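PDB 4Y25: poly-beta-1,6-N-acetyl-D-glucosamine export protein from Escherichia coli, which exports the biofilm adhesin polysaccharide poly-beta-1,6-N-acetyl-D-glucosamine across the outer membrane, this chain being its membrane-spanning beta-barrel domain. Local coordinates for residues 217-222 and 231-236; 146-151 and 174-179; 250-255 and 272-277; 16-21 and 287-292. One frame throughout, in Å; residues are numbered along the deposited sequence.

How the interactions relate
Near the N terminus, 16-21 lies on the first barrel strand, and its partner 287-292 lies on the last. Interaction 4 therefore closes a loop of 265 residues, and the other three contacts nest inside it. They follow in series, each within one hairpin: interaction 2 joins strands 149-160 and 165-179, interaction 1 strands 208-225 and 228-243, and interaction 3 strands 247-262 and 266-278. Strand 183-195 lies between the hairpins of interactions 2 and 1. Interactions 1 and 3 touch through S235 O and G255 N, and interactions 3 and 4 through R273 N and Y288 O, so one continuous sheet runs from 217-222 round to the barrel seam.

Interaction 1: residues 217-222 and 231-236; sequences EASHLL and EQIFSA
The backbone amide of A218 donates to F234 O over 2.7 Å, and F234 N answers to A218 O. A second reciprocal pair lies two residues along, where Q232 N reaches H220 O at 2.8 Å and H220 N reaches Q232 O. Between these rungs the residues meet as non-hydrogen-bonded pairs, E217 with S235, S219 with I233 and L221 with E231.

The rungs carry a polar pair on their own face of the sheet. The imidazole of H220 and the amide of Q232 lie side by side and point the same way, their planes 46° apart. CG of Q232 stands between its backbone N and carbonyl carbon (chi1 64°), against H220 CB. At the tip, NE2 makes a weak, bent bond to H220 ND1 at 3.4 Å, while OE1 is held by the hydroxyl of Y256 on the next strand. The amide thus has a partner on each of the two strands bordering its own. The side chain of L222 crosses that of Q232 at about a right angle, CD2 lying 4.0 Å from Q232 CD.

On the other face, the extended chain of E217 runs past I233, and E217 OE1 ends 3.7 Å from I233 CG2. The carboxylate of E231 leans along the strands toward the S219-I233 pair, OE1 coming 3.4 Å from S219 CB. The reciprocal rungs are those of an antiparallel beta hairpin, its strands meeting here at 157°; in this protein it is one of the hairpins of the outer-membrane barrel.

Interaction 2: residues 146-151 and 174-179; sequences NERRKY and QERIWS
R148 and R176 meet at the end of an antiparallel beta hairpin of the barrel, where strand 149-160 begins against strand 165-179. The side chain of R148 lies across that of R176 from its first carbon. CB rests 3.8 Å from R176 CB; the chain then bends at CG (chi2 -70°), and CD settles 3.5 Å from R176 CG, so the two chains touch through their aliphatic parts. Farther out, NE passes S179 CB. NH1 turns back to its own segment and bonds E147 O at 3.1 Å, with the oxygen close to the guanidinium plane, and has a long salt bridge to E147 OE2. The two guanidinium planes are 22° apart. R148 NE and R176 NH1 come no closer than 4.7 Å, and this like-charge approach is probably eased by an acid near each, E147 beside R148 and D186 of strand 183-195, which takes R176 NE in a salt bridge. D186 also takes a hydrogen bond from Q174 NE2.

Backbone bonds frame the pair. R176 N donates to R148 O, and Q174 N to K150 O, while the return bond from K150 N to Q174 O is weak.

On the opposite face of the sheet, R149 and E175 lie side by side, pointing the same way, with guanidinium and carboxylate planes 40° apart. The acid sits over one guanidinium face. E175 OE1 comes within 2.8 Å of R149 NH2, a salt bridge held by charge, the oxygen lying well off the guanidinium plane where the N-H groups do not aim.

Interaction 3: residues 250-255 and 272-277; sequences VVTQLG and LRWEKR
L254 and W274 lie side by side, pointing the same way, across a nearly exact antiparallel pairing (177°) in a hairpin of the barrel wall. CD1 of L254 rests 4.1 Å from CE3 of the indole. CG of W274 stands anti to the backbone N (chi1 -173°). The six-membered ring also meets the methyl of T252 obliquely, CG2 lying 3.7 Å from CZ3. The same methyl also lies against K276 CB at 3.8 Å, so T252 CG2 touches both its paired residue and the next one on that face. These side chains stand over two reciprocal backbone rungs, T252 with K276 and L254 with W274; the longest of the four bonds is T252 N to K276 O, 3.3 Å.

The opposite face carries Q253, E275, V251 and the arginines. V251 and R277 run alongside each other, with CG2 3.8 Å from R277 CB. Beyond that contact the R277 guanidinium reaches D211 of strand 208-225 in a salt bridge through NH2. The R273 chain is bent at chi2, and its tip lies close to the partner strand, with NH1 3.6 Å from G255 CA.

Interaction 4: residues 16-21 and 287-292; sequences TGIDAE and LYVEFD
A classic beta bulge sets I18 and D19 together opposite L287. One carbonyl serves both: L287 O accepts I18 N at 2.8 Å and D19 N at 3.1 Å, the two donors arriving from the same face of its plane. I18 takes up a helix-like backbone conformation (psi -52°), and here the chain turns a corner. L287 N returns a bond to D19 O. Before the bulge the pairing is regular: V289 N reaches T16 O at 2.8 Å and T16 N reaches V289 O.

This is the seam of the barrel, where the first strand, 8-20, is stitched to the last, 283-297, closing the sheet into a cylinder. On the other side of the last strand, L287 packs on W274, and Y288 exchanges backbone bonds with R273, so the seam continues directly into the wall.

At the bulge the side chain of I18 points toward the partner strand. Its CG1 lies beside the backbone N, anti to the carbonyl carbon (chi1 -48°), and the side chain divides between two neighbours: CB and CG2 each sit 3.9 Å from L287 CD2, crossing that leucine obliquely, while the CG1 branch ends with CD1 3.8 Å from V289 CG2. L287 and V289 thus meet one isoleucine across the seam. Y288 stands on the opposite face of the sheet, where its CB lies 3.7 Å from G17 CA; with no side chain on G17, the tyrosine methylene meets the bare backbone of the first strand.

Interaction 1: residues 217-222 and 231-236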
# COMPACT_ATOMS: atom_id res chain seq x y z
N GLU A 217 11.16 11.80 5.98
CA GLU A 217 11.84 10.53 5.80
C GLU A 217 13.29 10.81 5.45
O GLU A 217 13.59 11.74 4.70
CB GLU A 217 11.17 9.69 4.71
CG GLU A 217 11.73 8.29 4.58
CD GLU A 217 11.03 7.48 3.50
OE1 GLU A 217 10.25 6.57 3.84
OE2 GLU A 217 11.27 7.76 2.30
N ALA A 218 14.20 10.02 6.01
CA ALA A 218 15.62 10.19 5.76
C ALA A 218 16.27 8.88 5.34
O ALA A 218 16.27 7.91 6.10
CB ALA A 218 16.31 10.76 6.99
N SER A 219 16.80 8.85 4.12
CA SER A 219 17.51 7.68 3.63
C SER A 219 19.01 7.87 3.79
O SER A 219 19.61 8.73 3.15
CB SER A 219 17.18 7.42 2.16
OG SER A 219 15.80 7.14 1.98
N HIS A 220 19.62 7.07 4.66
CA HIS A 220 21.06 7.12 4.84
C HIS A 220 21.73 5.92 4.19
O HIS A 220 21.23 4.80 4.26
CB HIS A 220 21.42 7.17 6.33
CG HIS A 220 22.88 7.35 6.58
ND1 HIS A 220 23.63 6.44 7.30
CD2 HIS A 220 23.74 8.32 6.20
CE1 HIS A 220 24.88 6.85 7.36
NE2 HIS A 220 24.98 7.99 6.70
N LEU A 221 22.87 6.17 3.54
CA LEU A 221 23.58 5.13 2.81
C LEU A 221 24.68 4.49 3.66
O LEU A 221 25.62 5.16 4.08
CB LEU A 221 24.17 5.70 1.52
CG LEU A 221 24.70 4.69 0.51
CD1 LEU A 221 23.62 3.69 0.13
CD2 LEU A 221 25.24 5.40 -0.72
N LEU A 222 24.55 3.19 3.91
CA LEU A 222 25.50 2.47 4.75
C LEU A 222 26.73 2.03 3.96
O LEU A 222 27.86 2.11 4.44
CB LEU A 222 24.82 1.26 5.38
CG LEU A 222 23.67 1.58 6.34
CD1 LEU A 222 23.07 0.31 6.90
CD2 LEU A 222 24.15 2.48 7.47
N GLU A 231 21.13 0.61 2.28
CA GLU A 231 20.72 1.84 2.95
C GLU A 231 19.79 1.59 4.13
O GLU A 231 19.12 0.56 4.20
CB GLU A 231 20.05 2.79 1.96
CG GLU A 231 18.72 2.29 1.43
CD GLU A 231 17.91 3.38 0.74
OE1 GLU A 231 18.31 4.56 0.81
OE2 GLU A 231 16.87 3.05 0.12
N GLN A 232 19.75 2.53 5.06
CA GLN A 232 18.79 2.48 6.16
C GLN A 232 17.79 3.62 6.04
O GLN A 232 18.13 4.74 5.63
CB GLN A 232 19.48 2.53 7.52
CG GLN A 232 20.23 3.82 7.79
CD GLN A 232 20.84 3.85 9.16
OE1 GLN A 232 20.69 2.91 9.95
NE2 GLN A 232 21.55 4.93 9.47
N ILE A 233 16.54 3.34 6.40
CA ILE A 233 15.47 4.32 6.27
C ILE A 233 14.89 4.68 7.63
O ILE A 233 14.39 3.81 8.34
CB ILE A 233 14.35 3.79 5.36
CG1 ILE A 233 14.93 3.28 4.04
CG2 ILE A 233 13.31 4.87 5.13
CD1 ILE A 233 14.04 2.29 3.32
N PHE A 234 14.97 5.95 7.98
CA PHE A 234 14.30 6.43 9.19
C PHE A 234 13.21 7.42 8.82
O PHE A 234 13.44 8.35 8.04
CB PHE A 234 15.30 7.08 10.15
CG PHE A 234 14.65 7.72 11.34
CD1 PHE A 234 13.96 6.94 12.26
CD2 PHE A 234 14.71 9.09 11.54
CE1 PHE A 234 13.35 7.52 13.36
CE2 PHE A 234 14.10 9.67 12.64
CZ PHE A 234 13.43 8.89 13.55
N SER A 235 12.02 7.21 9.37
CA SER A 235 10.89 8.11 9.11
C SER A 235 10.14 8.40 10.39
O SER A 235 10.01 7.54 11.26
CB SER A 235 9.95 7.50 8.07
OG SER A 235 9.38 6.29 8.54
N ALA A 236 9.64 9.63 10.51
CA ALA A 236 8.93 10.06 11.71
C ALA A 236 7.85 11.08 11.36
O ALA A 236 8.03 11.93 10.48
CB ALA A 236 9.89 10.63 12.73

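Interaction 2: residues 146-151 and 174-179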
# COMPACT_ATOMS: atom_id res chain seq x y z
N ASN A 146 9.03 20.53 -9.66
CA ASN A 146 10.47 20.74 -9.86
C ASN A 146 11.13 19.44 -10.28
O ASN A 146 10.57 18.67 -11.05
CB ASN A 146 11.14 21.28 -8.59
CG ASN A 146 10.62 22.65 -8.18
OD1 ASN A 146 10.26 23.46 -9.02
ND2 ASN A 146 10.59 22.90 -6.87
N GLU A 147 12.34 19.21 -9.78
CA GLU A 147 12.91 17.87 -9.78
C GLU A 147 13.05 17.47 -8.32
O GLU A 147 13.47 16.37 -7.98
CB GLU A 147 14.26 17.81 -10.52
CG GLU A 147 14.83 16.40 -10.66
CD GLU A 147 16.15 16.33 -11.39
OE1 GLU A 147 16.67 17.39 -11.80
OE2 GLU A 147 16.69 15.21 -11.55
N ARG A 148 12.68 18.40 -7.44
CA ARG A 148 12.80 18.18 -6.01
C ARG A 148 11.46 18.42 -5.35
O ARG A 148 11.39 18.91 -4.22
CB ARG A 148 13.86 19.10 -5.41
CG ARG A 148 15.24 18.86 -5.99
CD ARG A 148 15.79 17.53 -5.52
NE ARG A 148 17.16 17.30 -5.99
CZ ARG A 148 17.46 16.63 -7.09
NH1 ARG A 148 16.51 16.11 -7.85
NH2 ARG A 148 18.74 16.47 -7.44
N ARG A 149 10.39 18.09 -6.07
CA ARG A 149 9.06 18.47 -5.63
C ARG A 149 7.85 17.86 -6.29
O ARG A 149 7.63 18.00 -7.49
CB ARG A 149 8.86 19.95 -5.75
CG ARG A 149 7.79 20.30 -4.81
CD ARG A 149 7.93 21.64 -4.42
NE ARG A 149 7.19 21.81 -3.20
CZ ARG A 149 7.47 22.80 -2.40
NH1 ARG A 149 8.42 23.63 -2.78
NH2 ARG A 149 6.81 22.97 -1.26
N LYS A 150 7.03 17.23 -5.46
CA LYS A 150 6.11 16.23 -5.95
C LYS A 150 4.81 16.16 -5.12
O LYS A 150 4.85 16.09 -3.89
CB LYS A 150 6.88 14.91 -5.99
CG LYS A 150 8.16 15.00 -6.87
CD LYS A 150 9.22 13.95 -6.65
CE LYS A 150 9.66 13.34 -7.96
NZ LYS A 150 10.34 14.39 -8.79
N TYR A 151 3.65 16.25 -5.78
CA TYR A 151 2.36 16.27 -5.09
C TYR A 151 1.42 15.21 -5.65
O TYR A 151 1.39 14.97 -6.85
CB TYR A 151 1.69 17.65 -5.17
CG TYR A 151 2.50 18.74 -4.52
CD1 TYR A 151 2.48 18.93 -3.14
CD2 TYR A 151 3.32 19.57 -5.28
CE1 TYR A 151 3.24 19.92 -2.54
CE2 TYR A 151 4.08 20.55 -4.69
CZ TYR A 151 4.03 20.73 -3.33
OH TYR A 151 4.79 21.71 -2.74
N GLN A 174 5.77 15.46 -1.56
CA GLN A 174 7.14 14.97 -1.39
C GLN A 174 8.12 16.07 -1.74
O GLN A 174 8.39 16.33 -2.91
CB GLN A 174 7.39 13.72 -2.24
CG GLN A 174 8.77 13.11 -2.04
CD GLN A 174 8.87 11.70 -2.60
OE1 GLN A 174 7.92 11.18 -3.18
NE2 GLN A 174 10.02 11.06 -2.40
N GLU A 175 8.64 16.74 -0.72
CA GLU A 175 9.60 17.82 -0.92
C GLU A 175 10.99 17.43 -0.45
O GLU A 175 11.18 17.03 0.70
CB GLU A 175 9.13 19.08 -0.20
CG GLU A 175 10.10 20.25 -0.31
CD GLU A 175 9.51 21.52 0.25
OE1 GLU A 175 8.30 21.52 0.55
OE2 GLU A 175 10.26 22.51 0.40
N ARG A 176 11.96 17.54 -1.35
CA ARG A 176 13.35 17.19 -1.06
C ARG A 176 14.04 18.32 -0.30
O ARG A 176 14.23 19.41 -0.84
CB ARG A 176 14.09 16.86 -2.35
CG ARG A 176 15.56 16.48 -2.18
CD ARG A 176 15.73 15.14 -1.50
NE ARG A 176 14.99 14.06 -2.15
CZ ARG A 176 15.50 13.26 -3.08
NH1 ARG A 176 16.75 13.40 -3.49
NH2 ARG A 176 14.74 12.30 -3.61
N ILE A 177 14.42 18.05 0.94
CA ILE A 177 14.99 19.06 1.82
C ILE A 177 16.51 19.09 1.71
O ILE A 177 17.14 20.15 1.81
CB ILE A 177 14.59 18.81 3.30
CG1 ILE A 177 13.07 18.75 3.42
CG2 ILE A 177 15.17 19.88 4.22
CD1 ILE A 177 12.37 19.94 2.82
N TRP A 178 17.10 17.92 1.48
CA TRP A 178 18.54 17.78 1.47
C TRP A 178 18.94 16.55 0.66
O TRP A 178 18.45 15.46 0.92
CB TRP A 178 19.07 17.67 2.90
CG TRP A 178 20.53 17.40 3.01
CD1 TRP A 178 21.15 16.18 2.97
CD2 TRP A 178 21.56 18.37 3.22
NE1 TRP A 178 22.50 16.33 3.12
CE2 TRP A 178 22.79 17.67 3.28
CE3 TRP A 178 21.58 19.76 3.36
CZ2 TRP A 178 24.01 18.31 3.46
CZ3 TRP A 178 22.79 20.39 3.54
CH2 TRP A 178 23.99 19.67 3.59
N SER A 179 19.81 16.74 -0.33
CA SER A 179 20.25 15.64 -1.17
C SER A 179 21.77 15.53 -1.23
O SER A 179 22.43 16.26 -1.96
CB SER A 179 19.68 15.79 -2.58
OG SER A 179 19.83 14.58 -3.32

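Interaction 3: residues 250-255 and 272-277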
# COMPACT_ATOMS: atom_id res chain seq x y z
N VAL A 250 -3.88 13.37 19.05
CA VAL A 250 -2.61 13.46 18.35
C VAL A 250 -2.27 12.16 17.59
O VAL A 250 -2.63 11.07 18.02
CB VAL A 250 -1.47 13.81 19.34
CG1 VAL A 250 -1.32 12.74 20.40
CG2 VAL A 250 -0.15 14.05 18.61
N VAL A 251 -1.60 12.31 16.46
CA VAL A 251 -1.10 11.17 15.70
C VAL A 251 0.42 11.18 15.70
O VAL A 251 1.05 12.19 15.38
CB VAL A 251 -1.61 11.17 14.25
CG1 VAL A 251 -0.90 10.10 13.42
CG2 VAL A 251 -3.10 10.96 14.22
N THR A 252 1.02 10.05 16.06
CA THR A 252 2.47 9.93 16.02
C THR A 252 2.85 8.64 15.29
O THR A 252 2.19 7.61 15.44
CB THR A 252 3.08 9.95 17.43
OG1 THR A 252 4.51 9.83 17.34
CG2 THR A 252 2.54 8.81 18.27
N GLN A 253 3.91 8.70 14.49
CA GLN A 253 4.33 7.52 13.75
C GLN A 253 5.84 7.49 13.55
O GLN A 253 6.48 8.51 13.29
CB GLN A 253 3.62 7.46 12.40
CG GLN A 253 3.79 8.70 11.54
CD GLN A 253 2.82 8.73 10.38
OE1 GLN A 253 1.79 8.05 10.40
NE2 GLN A 253 3.13 9.53 9.36
N LEU A 254 6.40 6.29 13.69
CA LEU A 254 7.83 6.07 13.53
C LEU A 254 8.08 4.83 12.68
O LEU A 254 7.34 3.86 12.75
CB LEU A 254 8.52 5.91 14.89
CG LEU A 254 8.58 7.12 15.81
CD1 LEU A 254 8.90 6.68 17.23
CD2 LEU A 254 9.60 8.12 15.31
N GLY A 255 9.14 4.89 11.88
CA GLY A 255 9.53 3.75 11.08
C GLY A 255 11.03 3.64 10.98
O GLY A 255 11.74 4.64 10.91
N LEU A 272 10.35 -1.82 10.35
CA LEU A 272 9.62 -1.90 11.61
C LEU A 272 8.82 -0.63 11.82
O LEU A 272 9.38 0.47 11.85
CB LEU A 272 10.59 -2.13 12.77
CG LEU A 272 9.97 -2.04 14.17
CD1 LEU A 272 8.88 -3.08 14.34
CD2 LEU A 272 11.04 -2.19 15.23
N ARG A 273 7.51 -0.76 11.97
CA ARG A 273 6.65 0.42 12.06
C ARG A 273 5.89 0.52 13.38
O ARG A 273 5.49 -0.49 13.96
CB ARG A 273 5.65 0.45 10.91
CG ARG A 273 6.31 0.59 9.56
CD ARG A 273 5.46 1.38 8.58
NE ARG A 273 6.22 1.66 7.37
CZ ARG A 273 7.09 2.66 7.25
NH1 ARG A 273 7.31 3.47 8.28
NH2 ARG A 273 7.74 2.84 6.11
N TRP A 274 5.71 1.75 13.83
CA TRP A 274 4.93 2.05 15.01
C TRP A 274 4.02 3.24 14.72
O TRP A 274 4.43 4.19 14.05
CB TRP A 274 5.83 2.33 16.21
CG TRP A 274 5.11 2.49 17.52
CD1 TRP A 274 4.55 1.50 18.27
CD2 TRP A 274 4.88 3.71 18.23
NE1 TRP A 274 3.99 2.02 19.40
CE2 TRP A 274 4.18 3.38 19.41
CE3 TRP A 274 5.21 5.05 17.99
CZ2 TRP A 274 3.79 4.34 20.34
CZ3 TRP A 274 4.82 6.00 18.92
CH2 TRP A 274 4.12 5.64 20.08
N GLU A 275 2.79 3.18 15.21
CA GLU A 275 1.88 4.31 15.07
C GLU A 275 0.84 4.31 16.18
O GLU A 275 0.42 3.26 16.66
CB GLU A 275 1.20 4.31 13.70
CG GLU A 275 -0.15 3.63 13.66
CD GLU A 275 -0.80 3.70 12.29
OE1 GLU A 275 -0.97 4.83 11.77
OE2 GLU A 275 -1.14 2.64 11.73
N LYS A 276 0.45 5.51 16.60
CA LYS A 276 -0.51 5.67 17.68
C LYS A 276 -1.48 6.79 17.34
O LYS A 276 -1.11 7.96 17.36
CB LYS A 276 0.22 5.95 19.00
CG LYS A 276 -0.65 5.86 20.24
CD LYS A 276 0.18 6.12 21.49
CE LYS A 276 -0.60 5.88 22.77
NZ LYS A 276 0.24 6.17 23.96
N ARG A 277 -2.70 6.41 17.00
CA ARG A 277 -3.73 7.38 16.65
C ARG A 277 -5.03 7.03 17.37
O ARG A 277 -5.20 5.91 17.84
CB ARG A 277 -3.94 7.42 15.13
CG ARG A 277 -4.55 6.16 14.54
CD ARG A 277 -4.75 6.29 13.03
NE ARG A 277 -5.50 7.50 12.68
CZ ARG A 277 -6.83 7.55 12.54
NH1 ARG A 277 -7.55 6.46 12.74
NH2 ARG A 277 -7.42 8.68 12.21

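Interaction 4: residues 16-21 and 287-292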
# COMPACT_ATOMS: atom_id res chain seq x y z
N THR A 16 3.30 -8.46 9.21
CA THR A 16 2.94 -9.16 10.44
C THR A 16 2.95 -8.22 11.64
O THR A 16 3.86 -7.41 11.80
CB THR A 16 3.89 -10.34 10.71
OG1 THR A 16 3.73 -10.78 12.06
CG2 THR A 16 5.33 -9.93 10.49
N GLY A 17 1.93 -8.34 12.48
CA GLY A 17 1.79 -7.49 13.64
C GLY A 17 2.50 -8.01 14.88
O GLY A 17 2.32 -9.16 15.28
N ILE A 18 3.31 -7.15 15.48
CA ILE A 18 3.99 -7.49 16.73
C ILE A 18 3.02 -7.30 17.89
O ILE A 18 2.83 -8.20 18.71
CB ILE A 18 5.25 -6.62 16.95
CG1 ILE A 18 6.10 -6.59 15.68
CG2 ILE A 18 6.05 -7.12 18.13
CD1 ILE A 18 6.54 -7.95 15.21
N ASP A 19 2.41 -6.12 17.94
CA ASP A 19 1.33 -5.84 18.88
C ASP A 19 0.45 -4.75 18.30
O ASP A 19 0.73 -3.56 18.47
CB ASP A 19 1.88 -5.43 20.25
CG ASP A 19 0.78 -5.26 21.28
OD1 ASP A 19 -0.32 -5.82 21.09
OD2 ASP A 19 1.02 -4.57 22.29
N ALA A 20 -0.61 -5.16 17.61
CA ALA A 20 -1.53 -4.21 16.99
C ALA A 20 -2.86 -4.18 17.73
O ALA A 20 -3.77 -4.95 17.43
CB ALA A 20 -1.75 -4.56 15.53
N GLU A 21 -2.97 -3.28 18.70
CA GLU A 21 -4.17 -3.18 19.52
C GLU A 21 -5.24 -2.30 18.87
O GLU A 21 -6.19 -1.87 19.52
CB GLU A 21 -3.82 -2.66 20.92
CG GLU A 21 -2.89 -3.59 21.69
CD GLU A 21 -2.32 -2.96 22.95
OE1 GLU A 21 -2.79 -1.87 23.34
OE2 GLU A 21 -1.41 -3.56 23.56
N LEU A 287 2.09 -1.80 16.30
CA LEU A 287 3.48 -2.12 16.06
C LEU A 287 3.55 -3.33 15.15
O LEU A 287 3.02 -4.39 15.47
CB LEU A 287 4.21 -2.39 17.38
CG LEU A 287 5.72 -2.65 17.28
CD1 LEU A 287 6.46 -1.37 16.95
CD2 LEU A 287 6.24 -3.26 18.57
N TYR A 288 4.20 -3.18 14.00
CA TYR A 288 4.25 -4.28 13.03
C TYR A 288 5.49 -4.23 12.15
O TYR A 288 6.21 -3.23 12.10
CB TYR A 288 2.99 -4.27 12.17
CG TYR A 288 2.75 -2.99 11.40
CD1 TYR A 288 2.13 -1.90 12.01
CD2 TYR A 288 3.11 -2.88 10.06
CE1 TYR A 288 1.90 -0.73 11.31
CE2 TYR A 288 2.88 -1.71 9.36
CZ TYR A 288 2.27 -0.64 9.98
OH TYR A 288 2.04 0.52 9.28
N VAL A 289 5.73 -5.33 11.45
CA VAL A 289 6.87 -5.45 10.55
C VAL A 289 6.40 -5.71 9.13
O VAL A 289 5.51 -6.53 8.91
CB VAL A 289 7.83 -6.57 11.00
CG1 VAL A 289 8.97 -6.74 10.00
CG2 VAL A 289 8.38 -6.28 12.38
N GLU A 290 6.98 -4.98 8.18
CA GLU A 290 6.73 -5.19 6.76
C GLU A 290 8.01 -5.63 6.08
O GLU A 290 9.11 -5.26 6.51
CB GLU A 290 6.20 -3.92 6.11
CG GLU A 290 4.69 -3.73 6.19
CD GLU A 290 4.26 -2.32 5.82
OE1 GLU A 290 5.15 -1.46 5.62
OE2 GLU A 290 3.04 -2.08 5.72
N PHE A 291 7.89 -6.40 5.01
CA PHE A 291 9.04 -6.73 4.20
C PHE A 291 8.62 -7.00 2.76
O PHE A 291 7.44 -7.24 2.48
CB PHE A 291 9.79 -7.94 4.78
CG PHE A 291 9.17 -9.27 4.44
CD1 PHE A 291 8.18 -9.80 5.24
CD2 PHE A 291 9.59 -9.98 3.32
CE1 PHE A 291 7.61 -11.03 4.93
CE2 PHE A 291 9.02 -11.20 3.01
CZ PHE A 291 8.02 -11.73 3.81
N ASP A 292 9.59 -6.95 1.86
CA ASP A 292 9.35 -7.25 0.45
C ASP A 292 10.65 -7.69 -0.20
O ASP A 292 11.72 -7.19 0.13
CB ASP A 292 8.78 -6.03 -0.28
CG ASP A 292 9.78 -4.90 -0.41
OD1 ASP A 292 10.58 -4.92 -1.36
OD2 ASP A 292 9.76 -3.99 0.45